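PDB 6KMO: Alpha/beta hydrolase from Enterobacter asburiae, which probably hydrolyses carboxylic ester bonds, as an esterase or lipase of the alpha/beta hydrolase family. Local coordinates for residues M185-A190 with K264-T269; V189-K194 with N249-S254; I201-M206 with G329-E334; D247-N250 with L256-S259; R288-D291 with P296-V299. The protein carries 2 engineered substitutions. All blocks are in the same frame, centred on the assembly; numbering follows the deposited sequence. Where two conformers were deposited one is given.

Interaction 1 of 5, residues M185-A190 with K264-T269; sequences MVASVA and KGFPET
Phe266 meets Ala187 and Ala190 because its first torsion (chi1 -160°) turns CG away from the backbone N and carries the ring out to helix 181-195, although its CA–CB bond points neither at the helix nor away from it. The far end of the ring does the touching. Phe266 CZ lies 3.8 Å from Ala187 CA and 3.9 Å from Ala187 CB, with Ala187 close to the ring plane; this is therefore an edge approach to the helix surface. One turn along, Ala190 CB comes obliquely to Phe266 CE1 at 3.8 Å. The same methyl of Ala190, whose CA–CB bond is aimed at the loop, also reaches Pro267 CD at 3.8 Å and is thus shared between the aromatic ring and the proline ring. No hydrogen bond crosses between the two segments, so the join is apolar packing with small alanines letting the loop come near the helix.

Just past the packing residues, Thr269 OG1 donates to Pro267 O at 2.7 Å, the hydroxyl standing 38° out of the carbonyl plane; this ties the end of the loop to the start of strand 269-274. Asn204 of strand 203-207 borders both Phe266 and Pro267. The arrangement belongs to the alpha/beta hydrolase fold: a loop leading into strand 269-274, next to the edge strand within this chain, packs on the helix that follows strand 174-179 and a sequence pattern consistent with the nucleophile elbow.

Interaction 2 of 5, residues V189-K194 with N249-S254; sequences VALQAK and NNILAS
Leu191 and Leu252 supply the closest side-chain packing of this contact, and it is purely apolar: Leu191 CB touches Leu252 CD2 at 3.7 Å. Leu252 CD1 takes up the aliphatic part of Gln192, with Gln192 CG 4.0 Å away and the two side chains set nearly perpendicular. Leu191 itself reaches further with its CD1, which sits 4.1 Å from Ile251 CD1, again with the side chains crossed. Ile251 has CG1 between its backbone N and carbonyl carbon (chi1 68°), and this turns the chain end towards the leucine methyl.

Among polar groups, Ile251 O is approached by Leu191 CD1 at 3.6 Å, a packing contact without a hydrogen bond. The amide end of Gln192 is engaged elsewhere, NE2 donating to Ile150 O of helix 148-163. Within the loop, Asn250 OD1 takes the backbone N of Leu252 at 2.8 Å, in the carbonyl plane on a lone pair and at 159° on the hydrogen, which closes an Asx turn. Asn250 O accepts in addition from the backbone N of Ala253 and of Ser254.

On the second subunit, Phe13 packs on Leu252 and Leu8 packs on Gln192. Labour is thus divided: hydrogen bonds inside the loop fix its shape, dispersion contacts join these two segments, and the amide nitrogens of Asn249 and Asn250 bind Ala16 O and Leu8 O of the second subunit.

Interaction 3 of 5, residues I201-M206 with G329-E334; sequences IRYNVM and GAALHE
Tyr203 packs on Ala331 and Leu332, which sit in a helix turn whose shortest polar bond is His333 N to Gly329 O at 2.8 Å; no hydrogen bond joins this segment of helix 319-335 to residues 201-206. Tyr203 is the main strand-side residue. From a CB aimed at the helix, and with CG swung to the side of the carbonyl carbon (chi1 -155°), the ring slants across the helix, so that different ring atoms meet successive residues. At the outer end, Tyr203 OH lies 3.8 Å from Ala331 CB, and Tyr203 CE2 is 4.0 Å from the same methyl. Ala331 O stands over one face of the ring, 4.0 Å from Tyr203 CE2. Nearer the backbone, Tyr203 CD2 approaches Leu332 CD1 at 4.0 Å, with the methyl near the ring plane. That methyl belongs to one of two deposited conformers of Leu332, so its distances hold for that copy alone. Further along the strand and directed to the same side, Val205 CG2 lies 4.5 Å from Leu332 CD1.

The short axes of strand 203-206 and helix 329-334 pass 9.0 Å apart and run nearly antiparallel, at 167°, which suits a helix packed along a sheet. The ring of His335 stacks with that of Tyr203, and Val323 of the second subunit packs on both Tyr203 and Ala331. The chemistry implies a mostly apolar interlayer seam, held by shape and dispersion, in which the phenol also becomes part of the subunit interface.

Interaction 4 of 5, residues D247-N250 with L256-S259; sequences DRNN and LRAS
Arg257 meets the end of helix 245-248 with two differently used sides of its guanidinium. One face receives the carbonyl of Arg248, whose O sits 3.2 Å above the plane of the Arg257 guanidinium and over its centre, by CZ. The angles to the N-H groups are poor, so this is a face contact that is probably electrostatic in character, not a hydrogen bond. The edge goes to Asn249: Arg257 NH1 donates to Asn249 OD1 at 2.9 Å with an angle of 162° at the hydrogen, and OD1 lies in the guanidinium plane. Amide and guanidinium planes are nevertheless turned 58° apart, one side chain lying athwart the other, and the donor approaches OD1 only slightly tilted from the amide plane.

The extended run of Arg257 from CG to NE, starting from a CB aimed at the opposite segment, takes the head group across to Asn249, and Arg257 CD lies 3.4 Å from Asn249 OD1 on the way. The first torsion of Asn249 (chi1 -153°) swings its amide back to the arginine.

Other partners complete the grip: NE of Arg257 forms a salt bridge with Asp212, and Arg248 O also accepts from Ser254 OG. Asn249 ND2 donates to Ala16 O of the second subunit. The contact lies near the surface and ties the end of helix 245-248 to the short 3-10 turn that leads into helix 260-263, with Leu256 of that turn packing on helix 280-292.

Interaction 5 of 5, residues R288-D291 with P296-V299; sequences RKLD and PVTV
Val297 leads this contact, its CB directed at helix 280-292 and its two methyls parting to different neighbours. Val297 CG1, placed between the backbone N and the carbonyl carbon (chi1 58°), rests against the helix backbone: it lies 3.6 Å from Asp291 N and 3.7 Å from Asp291 CB, and 4.1 Å from Leu290 CB. The other methyl, Val297 CG2, instead meets a branch of leucine, Leu290 CD1, also at 4.1 Å. Leu290 and Val297 therefore touch at two places, once near the helix stem and once at the methyl tips, with their side chains roughly perpendicular.

A polar link runs beside this apolar one. A water is hydrogen-bonded to Asp291 OD1 at 2.8 Å and accepts from Val297 N at 3.0 Å, bridging the carboxylate of the helix to the backbone of the strand. The other carboxylate oxygen, OD2, accepts from the backbone N of Ala30 of the second subunit, and Arg288 forms a salt bridge with Glu275 of that same subunit.

Leu290 also packs on Thr269 and Phe266, while Val297 touches Thr269. These segments close the beta-alpha-beta unit formed by strand 269-274, helix 280-292 and strand 297-302, the helix lying against the last strand of the sheet within this chain, whose Val299 makes backbone hydrogen bonds to the second subunit.

How the interactions relate
Interactions 1 and 2 share helix 181-195, their centres about 8 Å apart, and Ser188 OG probably bonds Leu252 O between them. Interactions 2 and 4 share Asn249 and Asn250 in the loop after helix 245-248. Along the chain, interaction 4 falls between the segments of both 1 and 3, whereas interaction 5 comes after interaction 1 has closed. Strands 203-207, 269-274 and 297-302 are neighbours in one sheet: Glu268 O meets Asn204 N at 2.8 Å, and Thr269 pairs with Thr298. Lys289 NZ reaches Leu256 O, linking interactions 4 and 5. Interactions 2 to 5 also touch the second subunit, so intrachain packing and dimer assembly are joined.

Interaction 1 of 5, residues M185-A190 with K264-T269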
# COMPACT_ATOMS: atom_id res chain seq x y z
N MET A 185 13.63 -3.33 15.17
CA MET A 185 14.95 -3.94 15.00
C MET A 185 15.56 -3.59 13.64
O MET A 185 16.78 -3.39 13.53
CB MET A 185 14.83 -5.45 15.23
CG MET A 185 16.15 -6.21 15.41
SD MET A 185 15.93 -7.95 16.05
CE MET A 185 15.45 -7.59 17.75
N VAL A 186 14.73 -3.49 12.59
CA VAL A 186 15.20 -3.01 11.28
C VAL A 186 15.87 -1.65 11.44
O VAL A 186 17.00 -1.42 10.97
CB VAL A 186 14.02 -2.92 10.29
CG1 VAL A 186 14.40 -2.08 9.06
CG2 VAL A 186 13.56 -4.31 9.86
N ALA A 187 15.17 -0.70 12.06
CA ALA A 187 15.73 0.63 12.26
C ALA A 187 17.00 0.58 13.12
O ALA A 187 17.98 1.27 12.83
CB ALA A 187 14.69 1.55 12.90
N SER A 188 17.00 -0.26 14.16
CA SER A 188 18.15 -0.34 15.05
C SER A 188 19.37 -0.85 14.32
O SER A 188 20.49 -0.37 14.53
CB SER A 188 17.78 -1.26 16.21
OG SER A 188 18.72 -1.16 17.25
N VAL A 189 19.19 -1.86 13.47
CA VAL A 189 20.31 -2.41 12.70
C VAL A 189 20.78 -1.40 11.67
O VAL A 189 21.99 -1.22 11.47
CB VAL A 189 19.91 -3.75 12.08
CG1 VAL A 189 20.94 -4.22 11.04
CG2 VAL A 189 19.75 -4.80 13.16
N ALA A 190 19.85 -0.72 11.00
CA ALA A 190 20.24 0.29 10.03
C ALA A 190 21.04 1.42 10.69
O ALA A 190 22.02 1.91 10.11
CB ALA A 190 19.02 0.84 9.30
N LYS A 264 19.78 11.07 8.64
CA LYS A 264 20.33 11.25 7.31
C LYS A 264 21.12 10.02 6.89
O LYS A 264 21.91 9.47 7.66
CB LYS A 264 21.23 12.49 7.28
CG LYS A 264 21.75 12.84 5.90
CD LYS A 264 22.70 14.04 5.94
CE LYS A 264 23.25 14.36 4.56
NZ LYS A 264 23.67 15.78 4.43
N GLY A 265 20.91 9.56 5.66
CA GLY A 265 21.60 8.40 5.15
C GLY A 265 20.96 7.06 5.49
O GLY A 265 21.49 6.02 5.08
N PHE A 266 19.85 7.05 6.22
CA PHE A 266 19.13 5.81 6.49
C PHE A 266 18.77 5.15 5.15
O PHE A 266 18.54 5.84 4.16
CB PHE A 266 17.84 6.22 7.21
CG PHE A 266 17.12 5.14 8.00
CD1 PHE A 266 17.51 4.80 9.29
CD2 PHE A 266 15.97 4.55 7.49
CE1 PHE A 266 16.80 3.88 10.03
CE2 PHE A 266 15.24 3.62 8.24
CZ PHE A 266 15.66 3.29 9.50
N PRO A 267 18.72 3.82 5.10
CA PRO A 267 18.39 3.16 3.82
C PRO A 267 16.98 3.51 3.34
O PRO A 267 16.09 3.87 4.11
CB PRO A 267 18.50 1.66 4.14
CG PRO A 267 19.42 1.60 5.35
CD PRO A 267 19.13 2.85 6.13
N GLU A 268 16.78 3.36 2.03
CA GLU A 268 15.45 3.48 1.46
C GLU A 268 14.51 2.54 2.21
O GLU A 268 14.88 1.40 2.52
CB GLU A 268 15.47 3.16 -0.03
CG GLU A 268 16.38 4.09 -0.82
CD GLU A 268 16.02 4.24 -2.28
OE1 GLU A 268 14.87 3.98 -2.69
OE2 GLU A 268 16.93 4.63 -3.05
N THR A 269 13.28 3.00 2.46
CA THR A 269 12.41 2.34 3.42
C THR A 269 10.96 2.31 2.95
O THR A 269 10.46 3.28 2.36
CB THR A 269 12.51 3.07 4.77
OG1 THR A 269 13.82 2.91 5.32
CG2 THR A 269 11.53 2.55 5.79

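Interaction 2 of 5, residues V189-K194 with N249-S254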
# COMPACT_ATOMS: atom_id res chain seq x y z
N VAL A 189 19.19 -1.86 13.47
CA VAL A 189 20.31 -2.41 12.70
C VAL A 189 20.78 -1.40 11.67
O VAL A 189 21.99 -1.22 11.47
CB VAL A 189 19.91 -3.75 12.08
CG1 VAL A 189 20.94 -4.22 11.04
CG2 VAL A 189 19.75 -4.80 13.16
N ALA A 190 19.85 -0.72 11.00
CA ALA A 190 20.24 0.29 10.03
C ALA A 190 21.04 1.42 10.69
O ALA A 190 22.02 1.91 10.11
CB ALA A 190 19.02 0.84 9.30
N LEU A 191 20.65 1.84 11.89
CA LEU A 191 21.36 2.92 12.57
C LEU A 191 22.73 2.46 13.07
O LEU A 191 23.70 3.23 13.04
CB LEU A 191 20.51 3.48 13.70
CG LEU A 191 19.28 4.29 13.26
CD1 LEU A 191 18.31 4.48 14.40
CD2 LEU A 191 19.69 5.62 12.65
N GLN A 192 22.84 1.21 13.52
CA GLN A 192 24.17 0.68 13.84
C GLN A 192 25.04 0.64 12.59
O GLN A 192 26.21 1.03 12.62
CB GLN A 192 24.04 -0.72 14.43
CG GLN A 192 23.52 -0.77 15.84
CD GLN A 192 23.32 -2.20 16.30
OE1 GLN A 192 24.27 -2.88 16.67
NE2 GLN A 192 22.09 -2.67 16.23
N ALA A 193 24.49 0.15 11.48
CA ALA A 193 25.27 0.07 10.24
C ALA A 193 25.75 1.45 9.80
O ALA A 193 26.88 1.59 9.32
CB ALA A 193 24.46 -0.61 9.14
N LYS A 194 24.94 2.48 9.99
CA LYS A 194 25.39 3.83 9.65
C LYS A 194 26.53 4.25 10.56
O LYS A 194 27.56 4.76 10.09
CB LYS A 194 24.23 4.82 9.74
CG LYS A 194 24.63 6.26 9.46
CD LYS A 194 23.47 7.09 8.92
CE LYS A 194 22.32 7.16 9.91
NZ LYS A 194 22.71 7.78 11.20
N ASN A 249 15.54 6.53 25.70
CA ASN A 249 15.90 7.73 24.97
C ASN A 249 17.01 7.48 23.95
O ASN A 249 17.46 8.44 23.31
CB ASN A 249 16.32 8.82 25.96
CG ASN A 249 16.09 10.20 25.42
OD1 ASN A 249 15.01 10.50 24.89
ND2 ASN A 249 17.10 11.05 25.54
N ASN A 250 17.45 6.24 23.80
CA ASN A 250 18.49 5.84 22.86
C ASN A 250 17.83 5.56 21.53
O ASN A 250 16.80 4.88 21.48
CB ASN A 250 19.13 4.58 23.46
CG ASN A 250 20.30 4.03 22.67
OD1 ASN A 250 20.25 3.89 21.45
ND2 ASN A 250 21.35 3.66 23.39
N ILE A 251 18.38 6.11 20.44
CA ILE A 251 17.75 5.96 19.13
C ILE A 251 17.71 4.51 18.65
O ILE A 251 16.94 4.19 17.73
CB ILE A 251 18.40 6.86 18.06
CG1 ILE A 251 19.84 6.43 17.73
CG2 ILE A 251 18.33 8.31 18.49
CD1 ILE A 251 20.45 7.23 16.58
N LEU A 252 18.52 3.62 19.23
CA LEU A 252 18.49 2.21 18.87
C LEU A 252 17.32 1.48 19.53
O LEU A 252 17.08 0.31 19.21
CB LEU A 252 19.80 1.52 19.25
CG LEU A 252 21.05 2.13 18.62
CD1 LEU A 252 22.28 1.34 19.04
CD2 LEU A 252 20.96 2.19 17.10
N ALA A 253 16.62 2.14 20.45
CA ALA A 253 15.40 1.65 21.06
C ALA A 253 14.18 2.45 20.61
O ALA A 253 13.15 1.86 20.24
CB ALA A 253 15.49 1.67 22.59
N SER A 254 14.28 3.78 20.63
CA SER A 254 13.20 4.67 20.23
C SER A 254 13.66 5.51 19.04
O SER A 254 14.00 6.69 19.20
CB SER A 254 12.76 5.59 21.37
OG SER A 254 12.19 4.85 22.42

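Interaction 3 of 5, residues I201-M206 with G329-E334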
# COMPACT_ATOMS: atom_id res chain seq x y z
N ILE A 201 22.93 -1.52 2.90
CA ILE A 201 21.57 -2.05 2.95
C ILE A 201 20.79 -1.46 1.79
O ILE A 201 20.70 -0.23 1.66
CB ILE A 201 20.89 -1.69 4.29
CG1 ILE A 201 21.64 -2.28 5.49
CG2 ILE A 201 19.41 -2.11 4.31
CD1 ILE A 201 21.77 -3.76 5.49
N ARG A 202 20.18 -2.33 0.98
CA ARG A 202 19.41 -1.89 -0.17
C ARG A 202 18.06 -1.31 0.22
O ARG A 202 17.58 -0.35 -0.41
CB ARG A 202 19.13 -3.08 -1.10
CG ARG A 202 20.31 -3.44 -2.01
CD ARG A 202 20.55 -2.36 -3.06
NE ARG A 202 21.51 -2.80 -4.07
CZ ARG A 202 21.19 -3.47 -5.17
NH1 ARG A 202 19.93 -3.81 -5.41
NH2 ARG A 202 22.13 -3.82 -6.03
N TYR A 203 17.39 -1.90 1.21
CA TYR A 203 16.00 -1.54 1.46
C TYR A 203 15.59 -2.04 2.83
O TYR A 203 15.99 -3.14 3.24
CB TYR A 203 15.08 -2.18 0.42
CG TYR A 203 13.76 -1.48 0.18
CD1 TYR A 203 13.74 -0.17 -0.26
CD2 TYR A 203 12.55 -2.15 0.33
CE1 TYR A 203 12.54 0.48 -0.51
CE2 TYR A 203 11.35 -1.51 0.08
CZ TYR A 203 11.34 -0.20 -0.33
OH TYR A 203 10.14 0.43 -0.61
N ASN A 204 14.78 -1.25 3.52
CA ASN A 204 14.15 -1.63 4.78
C ASN A 204 12.65 -1.77 4.56
O ASN A 204 12.04 -0.91 3.91
CB ASN A 204 14.32 -0.52 5.81
CG ASN A 204 15.72 -0.32 6.26
OD1 ASN A 204 16.54 -1.25 6.25
ND2 ASN A 204 16.02 0.88 6.70
N VAL A 205 12.05 -2.79 5.14
CA VAL A 205 10.60 -2.92 5.22
C VAL A 205 10.24 -3.04 6.69
O VAL A 205 10.54 -4.04 7.34
CB VAL A 205 10.05 -4.09 4.42
CG1 VAL A 205 8.53 -4.09 4.55
CG2 VAL A 205 10.46 -4.02 2.95
N MET A 206 9.60 -2.00 7.22
CA MET A 206 9.17 -1.94 8.61
C MET A 206 7.67 -2.18 8.62
O MET A 206 6.89 -1.30 8.21
CB MET A 206 9.54 -0.59 9.23
CG MET A 206 11.03 -0.32 9.30
SD MET A 206 11.57 1.41 9.82
CE MET A 206 10.95 1.44 11.53
N GLY A 329 6.50 -7.48 -0.85
CA GLY A 329 7.46 -8.28 -1.60
C GLY A 329 7.84 -7.65 -2.93
O GLY A 329 9.01 -7.70 -3.32
N ALA A 330 6.88 -7.03 -3.61
CA ALA A 330 7.18 -6.39 -4.89
C ALA A 330 8.13 -5.22 -4.70
O ALA A 330 9.05 -5.02 -5.50
CB ALA A 330 5.88 -5.94 -5.56
N ALA A 331 7.92 -4.43 -3.65
CA ALA A 331 8.82 -3.32 -3.38
C ALA A 331 10.22 -3.83 -3.06
O ALA A 331 11.22 -3.29 -3.55
CB ALA A 331 8.26 -2.48 -2.23
N LEU A 332 10.31 -4.89 -2.27
CA LEU A 332 11.61 -5.44 -1.93
C LEU A 332 12.31 -5.99 -3.17
O LEU A 332 13.52 -5.79 -3.34
CB LEU A 332 11.42 -6.53 -0.88
CG LEU A 332 12.68 -7.08 -0.24
CD1 LEU A 332 13.54 -5.99 0.38
CD2 LEU A 332 12.27 -8.10 0.82
N HIS A 333 11.57 -6.69 -4.03
CA HIS A 333 12.16 -7.20 -5.26
C HIS A 333 12.77 -6.08 -6.08
O HIS A 333 13.90 -6.21 -6.59
CB HIS A 333 11.09 -7.91 -6.09
CG HIS A 333 11.60 -8.41 -7.41
ND1 HIS A 333 12.15 -9.66 -7.56
CD2 HIS A 333 11.66 -7.82 -8.62
CE1 HIS A 333 12.53 -9.83 -8.81
NE2 HIS A 333 12.25 -8.72 -9.48
N GLU A 334 12.06 -4.96 -6.22
CA GLU A 334 12.57 -3.88 -7.04
C GLU A 334 13.87 -3.33 -6.50
O GLU A 334 14.73 -2.89 -7.27
CB GLU A 334 11.51 -2.79 -7.15
CG GLU A 334 11.98 -1.48 -7.74
CD GLU A 334 12.29 -1.56 -9.22
OE1 GLU A 334 11.92 -2.56 -9.90
OE2 GLU A 334 12.89 -0.58 -9.72

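Interaction 4 of 5, residues D247-N250 with L256-S259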
# COMPACT_ATOMS: atom_id res chain seq x y z
N ASP A 247 17.98 4.11 28.18
CA ASP A 247 17.82 3.21 27.05
C ASP A 247 16.63 3.63 26.20
O ASP A 247 16.67 3.56 24.96
CB ASP A 247 17.60 1.77 27.52
CG ASP A 247 18.83 1.10 28.12
OD1 ASP A 247 19.96 1.61 27.95
OD2 ASP A 247 18.63 0.03 28.73
N ARG A 248 15.53 4.01 26.84
CA ARG A 248 14.35 4.42 26.09
C ARG A 248 14.57 5.70 25.31
O ARG A 248 13.85 5.95 24.34
CB ARG A 248 13.15 4.50 27.02
CG ARG A 248 12.73 3.14 27.50
CD ARG A 248 11.59 3.18 28.52
NE ARG A 248 11.26 1.85 29.01
CZ ARG A 248 10.06 1.44 29.40
NH1 ARG A 248 9.02 2.26 29.38
NH2 ARG A 248 9.91 0.20 29.82
N ASN A 249 15.54 6.53 25.70
CA ASN A 249 15.90 7.73 24.97
C ASN A 249 17.01 7.48 23.95
O ASN A 249 17.46 8.44 23.31
CB ASN A 249 16.32 8.82 25.96
CG ASN A 249 16.09 10.20 25.42
OD1 ASN A 249 15.01 10.50 24.89
ND2 ASN A 249 17.10 11.05 25.54
N ASN A 250 17.45 6.24 23.80
CA ASN A 250 18.49 5.84 22.86
C ASN A 250 17.83 5.56 21.53
O ASN A 250 16.80 4.88 21.48
CB ASN A 250 19.13 4.58 23.46
CG ASN A 250 20.30 4.03 22.67
OD1 ASN A 250 20.25 3.89 21.45
ND2 ASN A 250 21.35 3.66 23.39
N LEU A 256 12.15 6.95 16.75
CA LEU A 256 11.39 8.17 16.54
C LEU A 256 12.03 9.39 17.19
O LEU A 256 11.78 10.51 16.74
CB LEU A 256 9.97 8.00 17.08
CG LEU A 256 8.99 9.14 16.75
CD1 LEU A 256 8.74 9.20 15.26
CD2 LEU A 256 7.69 8.94 17.51
N ARG A 257 12.86 9.19 18.21
CA ARG A 257 13.50 10.31 18.91
C ARG A 257 14.76 10.79 18.22
O ARG A 257 15.36 11.78 18.67
CB ARG A 257 13.80 9.90 20.35
CG ARG A 257 12.57 9.50 21.14
CD ARG A 257 12.88 9.25 22.60
NE ARG A 257 11.81 8.54 23.26
CZ ARG A 257 11.73 8.32 24.56
NH1 ARG A 257 12.64 8.83 25.39
NH2 ARG A 257 10.74 7.57 25.04
N ALA A 258 15.16 10.17 17.12
CA ALA A 258 16.34 10.60 16.40
C ALA A 258 16.10 11.94 15.73
O ALA A 258 15.01 12.23 15.24
CB ALA A 258 16.71 9.57 15.34
N SER A 259 17.15 12.75 15.68
CA SER A 259 17.07 14.00 14.95
C SER A 259 17.21 13.76 13.46
O SER A 259 17.58 12.68 12.99
CB SER A 259 18.22 14.92 15.39
OG SER A 259 19.43 14.34 14.96

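Interaction 5 of 5, residues R288-D291 with P296-V299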
# COMPACT_ATOMS: atom_id res chain seq x y z
N ARG A 288 7.60 10.25 8.34
CA ARG A 288 7.73 11.67 8.03
C ARG A 288 9.09 12.20 8.41
O ARG A 288 9.68 13.02 7.69
CB ARG A 288 6.62 12.48 8.71
CG ARG A 288 5.20 12.00 8.43
CD ARG A 288 4.18 13.03 8.87
NE ARG A 288 2.87 12.44 9.09
CZ ARG A 288 1.92 12.29 8.19
NH1 ARG A 288 2.09 12.70 6.93
NH2 ARG A 288 0.78 11.72 8.58
N LYS A 289 9.63 11.73 9.54
CA LYS A 289 10.97 12.15 9.95
C LYS A 289 12.02 11.67 8.96
O LYS A 289 12.98 12.41 8.65
CB LYS A 289 11.26 11.66 11.37
CG LYS A 289 10.45 12.40 12.42
CD LYS A 289 10.89 12.08 13.85
CE LYS A 289 12.22 12.76 14.17
NZ LYS A 289 12.48 13.05 15.65
N LEU A 290 11.89 10.44 8.47
CA LEU A 290 12.83 9.94 7.48
C LEU A 290 12.80 10.81 6.24
O LEU A 290 13.84 11.21 5.72
CB LEU A 290 12.50 8.48 7.14
CG LEU A 290 12.80 7.42 8.20
CD1 LEU A 290 12.35 6.07 7.67
CD2 LEU A 290 14.27 7.37 8.53
N ASP A 291 11.60 11.15 5.77
CA ASP A 291 11.51 11.95 4.56
C ASP A 291 12.12 13.33 4.76
O ASP A 291 12.79 13.86 3.86
CB ASP A 291 10.05 12.07 4.13
CG ASP A 291 9.88 12.87 2.87
OD1 ASP A 291 10.14 12.35 1.77
OD2 ASP A 291 9.47 14.05 2.98
N PRO A 296 14.64 8.28 0.98
CA PRO A 296 13.50 7.81 0.17
C PRO A 296 12.65 6.85 1.00
O PRO A 296 13.12 5.81 1.44
CB PRO A 296 14.18 7.11 -1.02
CG PRO A 296 15.58 7.70 -1.05
CD PRO A 296 15.93 7.86 0.39
N VAL A 297 11.40 7.23 1.23
CA VAL A 297 10.53 6.48 2.12
C VAL A 297 9.09 6.51 1.61
O VAL A 297 8.58 7.56 1.18
CB VAL A 297 10.65 6.96 3.58
CG1 VAL A 297 10.32 8.44 3.69
CG2 VAL A 297 9.74 6.14 4.47
N THR A 298 8.44 5.36 1.68
CA THR A 298 7.03 5.19 1.35
C THR A 298 6.32 4.75 2.62
O THR A 298 6.81 3.84 3.30
CB THR A 298 6.86 4.11 0.28
OG1 THR A 298 7.56 4.49 -0.91
CG2 THR A 298 5.41 3.89 -0.07
N VAL A 299 5.20 5.38 2.94
CA VAL A 299 4.39 5.01 4.10
C VAL A 299 2.99 4.65 3.61
O VAL A 299 2.31 5.50 3.02
CB VAL A 299 4.32 6.13 5.14
CG1 VAL A 299 3.45 5.70 6.32
CG2 VAL A 299 5.72 6.50 5.64
O HOH W 1 10.22 9.90 0.39